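Local coordinates for protein D-3-phosphoglycerate dehydrogenase (Sulfolobus tokodaii, PDB 2EKL) that binds NAD and, as a member of the D-isomer specific 2-hydroxyacid dehydrogenase family, probably oxidises 3-phosphoglycerate in the pathway to serine, at residues A[108-111]-A[112-115]; A[148-152]-A[153-157]. One frame throughout, in Å; residues are numbered along the deposited sequence.

Contact 1: residues A[108-111]-A[112-115]; sequences LTIG and LMIA
Leu108 and Leu112 stand one turn apart on helix 102-118, joined by a backbone bond from Leu112 N to Leu108 O of 2.8 Å. Three more i to i+4 bonds continue the ladder: Met113 to Thr109, Ile114 to Ile110 and Ala115 to Gly111. All four are nearly straight at the hydrogen, so these two turns are regular alpha helix, and Gly111 is accommodated without a kink. Along one flank, CD1 of Leu112 meets the branch carbon CG of Leu108 at 4.1 Å, the two side chains slanting across one another. Ile110 serves two partners with separate branches. Its CG2 touches CD1 of Ile114 at 3.9 Å, while its CD1 approaches CE of Met113 at 4.1 Å. Met113 starts with CG trans to the backbone N (chi1 175°) and stays extended to SD; the bend at chi3 (71°) then turns the methyl back alongside Ile110. CB of Ala115 sits 3.3 Å from Gly111 O. Thr109 turns elsewhere: its buried hydroxyl is satisfied by Ala105 O, one turn back, and by the hydroxyl of Thr231, an NAD-site residue. Leu108 packs on Asp257, another residue of that site. Across the dimer interface, Ile110 meets Ile114 of the second subunit, and Leu112 meets its Met120. Within the subunit, Thr109 and Ile110 pack on helix 152-163, while Thr109, Leu112 and Met113 rest on Val229 of strand 226-230, with Met113 also reaching Val199 of strand 199-202.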
loop_
_atom_site.group_PDB
_atom_site.type_symbol
_atom_site.label_atom_id
_atom_site.label_comp_id
_atom_site.label_asym_id
_atom_site.label_seq_id
_atom_site.Cartn_x
_atom_site.Cartn_y
_atom_site.Cartn_z
ATOM N N LEU A 108 -3.964 4.515 -4.408
ATOM C CA LEU A 108 -2.571 4.944 -4.393
ATOM C C LEU A 108 -2.264 5.624 -3.064
ATOM O O LEU A 108 -1.160 5.497 -2.539
ATOM C CB LEU A 108 -2.276 5.912 -5.542
ATOM C CG LEU A 108 -0.807 6.344 -5.649
ATOM C CD1 LEU A 108 0.059 5.135 -5.983
ATOM C CD2 LEU A 108 -0.655 7.416 -6.724
ATOM N N THR A 109 -3.243 6.341 -2.516
ATOM C CA THR A 109 -3.052 7.033 -1.238
ATOM C C THR A 109 -2.726 6.026 -0.138
ATOM O O THR A 109 -1.769 6.204 0.621
ATOM C CB THR A 109 -4.312 7.828 -0.826
ATOM O OG1 THR A 109 -4.609 8.810 -1.827
ATOM C CG2 THR A 109 -4.086 8.531 0.517
ATOM N N ILE A 110 -3.532 4.969 -0.048
ATOM C CA ILE A 110 -3.321 3.927 0.955
ATOM C C ILE A 110 -1.974 3.250 0.712
ATOM O O ILE A 110 -1.239 2.936 1.657
ATOM C CB ILE A 110 -4.445 2.855 0.896
ATOM C CG1 ILE A 110 -5.792 3.494 1.260
ATOM C CG2 ILE A 110 -4.121 1.690 1.835
ATOM C CD1 ILE A 110 -5.842 4.115 2.651
ATOM N N GLY A 111 -1.651 3.027 -0.557
ATOM C CA GLY A 111 -0.386 2.394 -0.887
ATOM C C GLY A 111 0.792 3.250 -0.440
ATOM O O GLY A 111 1.766 2.735 0.110
ATOM N N LEU A 112 0.712 4.554 -0.691
ATOM C CA LEU A 112 1.779 5.477 -0.298
ATOM C C LEU A 112 1.919 5.539 1.221
ATOM O O LEU A 112 3.034 5.544 1.756
ATOM C CB LEU A 112 1.502 6.882 -0.857
ATOM C CG LEU A 112 1.782 7.080 -2.351
ATOM C CD1 LEU A 112 1.275 8.444 -2.813
ATOM C CD2 LEU A 112 3.284 6.961 -2.595
ATOM N N MET A 113 0.791 5.570 1.922
ATOM C CA MET A 113 0.816 5.621 3.383
ATOM C C MET A 113 1.567 4.418 3.957
ATOM O O MET A 113 2.424 4.564 4.831
ATOM C CB MET A 113 -0.612 5.651 3.935
ATOM C CG MET A 113 -0.682 5.591 5.457
ATOM S SD MET A 113 -2.380 5.668 6.088
ATOM C CE MET A 113 -3.005 4.063 5.597
ATOM N N ILE A 114 1.250 3.229 3.459
ATOM C CA ILE A 114 1.897 2.018 3.947
ATOM C C ILE A 114 3.358 1.961 3.509
ATOM O O ILE A 114 4.224 1.580 4.291
ATOM C CB ILE A 114 1.153 0.759 3.454
ATOM C CG1 ILE A 114 -0.275 0.762 4.012
ATOM C CG2 ILE A 114 1.880 -0.498 3.917
ATOM C CD1 ILE A 114 -1.191 -0.285 3.386
ATOM N N ALA A 115 3.632 2.346 2.267
ATOM C CA ALA A 115 5.009 2.325 1.770
ATOM C C ALA A 115 5.883 3.251 2.610
ATOM O O ALA A 115 7.028 2.920 2.922
ATOM C CB ALA A 115 5.051 2.744 0.305
#

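Contact 2: residues A[148-152]-A[153-157]; sequences VGFGR and IGTKV. With NAD (nicotinamide-adenine-dinucleotide), chain B.
Gly151 O, at the N-cap of helix 152-163, is gripped twice by Thr155: the backbone N donates at 3.0 Å and OG1 at 2.8 Å, from opposite faces of the carbonyl plane. The threonine's chi1 of -62° sets OG1 beside its own backbone N, which lets both donors converge on one acceptor. The Phe150 ring lies over this residue, with Thr155 CA 4.0 Å from its centroid in a CH-pi contact and OG1 above the same face toward the rim. With an alanine in place of Phe150, the face over Thr155 CA and OG1 would be gone, which would probably open a gap beside the first turn. The opening amides serve the NAD diphosphate: Arg152 N reaches O1A and Ile153 N reaches O1N, both at 3.0 Å and almost straight. Arg152 also brings NH1 in at the guanidinium edge to NAD O2N, 3.1 Å away. Water 1 accepts from Gly151 N and Gly154 N and links them to NAD O1N, 2.7 Å from the water. Side chains on Gly151 or Gly154 would clash, the first with NAD O5B, the second with Gly149 O, whose carbonyl is instead met by a CA-H of Gly154. Lys156 NZ has its mate in Asp103. Gly149, Gly151 and Gly154 fit the GxGxxG fingerprint of Rossmann-type NAD domains, in which the turn between first strand and helix receives the diphosphate at the helix N-terminus.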
loop_
_atom_site.group_PDB
_atom_site.type_symbol
_atom_site.label_atom_id
_atom_site.label_comp_id
_atom_site.label_asym_id
_atom_site.label_seq_id
_atom_site.Cartn_x
_atom_site.Cartn_y
_atom_site.Cartn_z
ATOM N N VAL A 148 -7.446 15.642 5.607
ATOM C CA VAL A 148 -7.629 17.065 5.312
ATOM C C VAL A 148 -8.200 17.157 3.897
ATOM O O VAL A 148 -7.495 16.928 2.914
ATOM C CB VAL A 148 -6.295 17.831 5.375
ATOM C CG1 VAL A 148 -6.542 19.316 5.143
ATOM C CG2 VAL A 148 -5.635 17.606 6.723
ATOM N N GLY A 149 -9.481 17.499 3.806
ATOM C CA GLY A 149 -10.149 17.555 2.517
ATOM C C GLY A 149 -10.971 16.278 2.495
ATOM O O GLY A 149 -10.471 15.209 2.148
ATOM N N PHE A 150 -12.237 16.385 2.882
ATOM C CA PHE A 150 -13.115 15.224 2.974
ATOM C C PHE A 150 -14.105 15.129 1.816
ATOM O O PHE A 150 -15.318 15.123 2.029
ATOM C CB PHE A 150 -13.867 15.288 4.313
ATOM C CG PHE A 150 -14.351 13.959 4.813
ATOM C CD1 PHE A 150 -13.446 12.961 5.162
ATOM C CD2 PHE A 150 -15.712 13.713 4.964
ATOM C CE1 PHE A 150 -13.889 11.733 5.662
ATOM C CE2 PHE A 150 -16.167 12.495 5.461
ATOM C CZ PHE A 150 -15.256 11.504 5.810
ATOM N N GLY A 151 -13.583 15.052 0.595
ATOM C CA GLY A 151 -14.437 14.955 -0.575
ATOM C C GLY A 151 -14.547 13.531 -1.085
ATOM O O GLY A 151 -14.561 12.590 -0.299
ATOM N N ARG A 152 -14.621 13.371 -2.404
ATOM C CA ARG A 152 -14.739 12.048 -3.007
ATOM C C ARG A 152 -13.643 11.098 -2.529
ATOM O O ARG A 152 -13.918 10.007 -2.031
ATOM C CB ARG A 152 -14.646 12.137 -4.533
ATOM C CG ARG A 152 -15.644 13.062 -5.211
ATOM C CD ARG A 152 -15.636 12.805 -6.710
ATOM N NE ARG A 152 -16.429 13.773 -7.464
ATOM C CZ ARG A 152 -15.995 14.974 -7.832
ATOM N NH1 ARG A 152 -14.765 15.364 -7.518
ATOM N NH2 ARG A 152 -16.786 15.781 -8.525
ATOM N N ILE A 153 -12.396 11.523 -2.701
ATOM C CA ILE A 153 -11.248 10.712 -2.317
ATOM C C ILE A 153 -11.027 10.656 -0.810
ATOM O O ILE A 153 -10.841 9.578 -0.248
ATOM C CB ILE A 153 -9.970 11.232 -3.013
ATOM C CG1 ILE A 153 -10.126 11.080 -4.527
ATOM C CG2 ILE A 153 -8.741 10.462 -2.531
ATOM C CD1 ILE A 153 -9.050 11.778 -5.324
ATOM N N GLY A 154 -11.060 11.813 -0.158
ATOM C CA GLY A 154 -10.856 11.849 1.278
ATOM C C GLY A 154 -11.805 10.944 2.044
ATOM O O GLY A 154 -11.403 10.261 2.985
ATOM N N THR A 155 -13.071 10.932 1.645
ATOM C CA THR A 155 -14.051 10.096 2.326
ATOM C C THR A 155 -13.702 8.616 2.237
ATOM O O THR A 155 -13.752 7.901 3.235
ATOM C CB THR A 155 -15.468 10.313 1.754
ATOM O OG1 THR A 155 -15.864 11.673 1.974
ATOM C CG2 THR A 155 -16.467 9.381 2.440
ATOM N N LYS A 156 -13.339 8.153 1.044
ATOM C CA LYS A 156 -13.002 6.746 0.874
ATOM C C LYS A 156 -11.712 6.338 1.580
ATOM O O LYS A 156 -11.605 5.217 2.080
ATOM C CB LYS A 156 -12.947 6.395 -0.616
ATOM C CG LYS A 156 -14.333 6.381 -1.259
ATOM C CD LYS A 156 -14.297 5.942 -2.711
ATOM C CE LYS A 156 -15.709 5.786 -3.259
ATOM N NZ LYS A 156 -15.732 5.320 -4.674
ATOM N N VAL A 157 -10.737 7.236 1.626
ATOM C CA VAL A 157 -9.487 6.936 2.315
ATOM C C VAL A 157 -9.841 6.738 3.794
ATOM O O VAL A 157 -9.290 5.872 4.472
ATOM C CB VAL A 157 -8.464 8.097 2.150
ATOM C CG1 VAL A 157 -7.294 7.915 3.110
ATOM C CG2 VAL A 157 -7.946 8.130 0.707
HETATM P PA NAD B . -13.418 16.918 -4.063
HETATM O O1A NAD B . -14.419 15.837 -4.033
HETATM O O2A NAD B . -13.849 18.224 -4.710
HETATM O O5B NAD B . -12.945 17.153 -2.550
HETATM C C5B NAD B . -12.006 18.178 -2.263
HETATM C C4B NAD B . -12.358 18.609 -0.713
HETATM O O4B NAD B . -11.274 19.349 -0.128
HETATM C C3B NAD B . -13.721 19.377 -0.656
HETATM O O3B NAD B . -14.620 18.788 0.281
HETATM C C2B NAD B . -13.266 20.812 -0.364
HETATM O O2B NAD B . -14.182 21.678 0.262
HETATM C C1B NAD B . -12.026 20.496 0.389
HETATM N N9A NAD B . -11.119 21.672 0.581
HETATM C C8A NAD B . -10.740 22.680 -0.294
HETATM N N7A NAD B . -9.898 23.534 0.334
HETATM C C5A NAD B . -9.725 23.093 1.601
HETATM C C6A NAD B . -8.968 23.541 2.755
HETATM N N6A NAD B . -8.221 24.632 2.699
HETATM N N1A NAD B . -9.022 22.799 3.982
HETATM C C2A NAD B . -9.814 21.611 4.106
HETATM N N3A NAD B . -10.555 21.170 2.985
HETATM C C4A NAD B . -10.503 21.902 1.768
HETATM O O3 NAD B . -12.118 16.426 -4.877
HETATM P PN NAD B . -11.483 14.950 -5.025
HETATM O O1N NAD B . -11.695 14.188 -3.785
HETATM O O2N NAD B . -12.119 14.391 -6.253
HETATM O O5D NAD B . -9.996 15.383 -5.322
HETATM C C5D NAD B . -9.152 15.753 -4.253
HETATM C C4D NAD B . -7.781 16.166 -4.746
HETATM O O4D NAD B . -7.095 15.094 -5.366
HETATM C C3D NAD B . -7.739 17.318 -5.792
HETATM O O3D NAD B . -6.677 18.239 -5.501
HETATM C C2D NAD B . -7.600 16.603 -7.086
HETATM O O2D NAD B . -7.231 17.461 -8.148
HETATM C C1D NAD B . -6.638 15.541 -6.631
HETATM N N1N NAD B . -6.479 14.329 -7.484
HETATM C C2N NAD B . -5.152 13.864 -7.745
HETATM C C3N NAD B . -4.975 12.706 -8.559
HETATM C C7N NAD B . -3.604 12.215 -8.830
HETATM O O7N NAD B . -3.376 11.676 -10.039
HETATM N N7N NAD B . -2.603 12.274 -7.964
HETATM C C4N NAD B . -6.189 12.036 -9.101
HETATM C C5N NAD B . -7.530 12.521 -8.828
HETATM C C6N NAD B . -7.666 13.685 -8.007
HETATM O O HOH W 1 -11.253 14.566 -1.113
#

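Overall arrangement
Both contacts are local, each within one continuous run of chain, and their helices pack together, with Thr109 CG2 of contact 1 lying 3.9 Å from Val157 CG2 of contact 2. The centres lie about 14 Å apart. Contact 1 is wholly buried and chiefly aliphatic, set mid-helix between the seven-stranded parallel sheet and the second subunit. Contact 2 is only partly buried; no other protein chain touches it, and its hydrogen bonds close the first helical turn and hold the NAD diphosphate, with Arg152 exposed. Contact 1 borders the cofactor site indirectly, through Thr231 and Asp257, whereas contact 2 meets the diphosphate itself. Glycine sits in a regular helix in 108-111, but in 148-152 it shapes a turn.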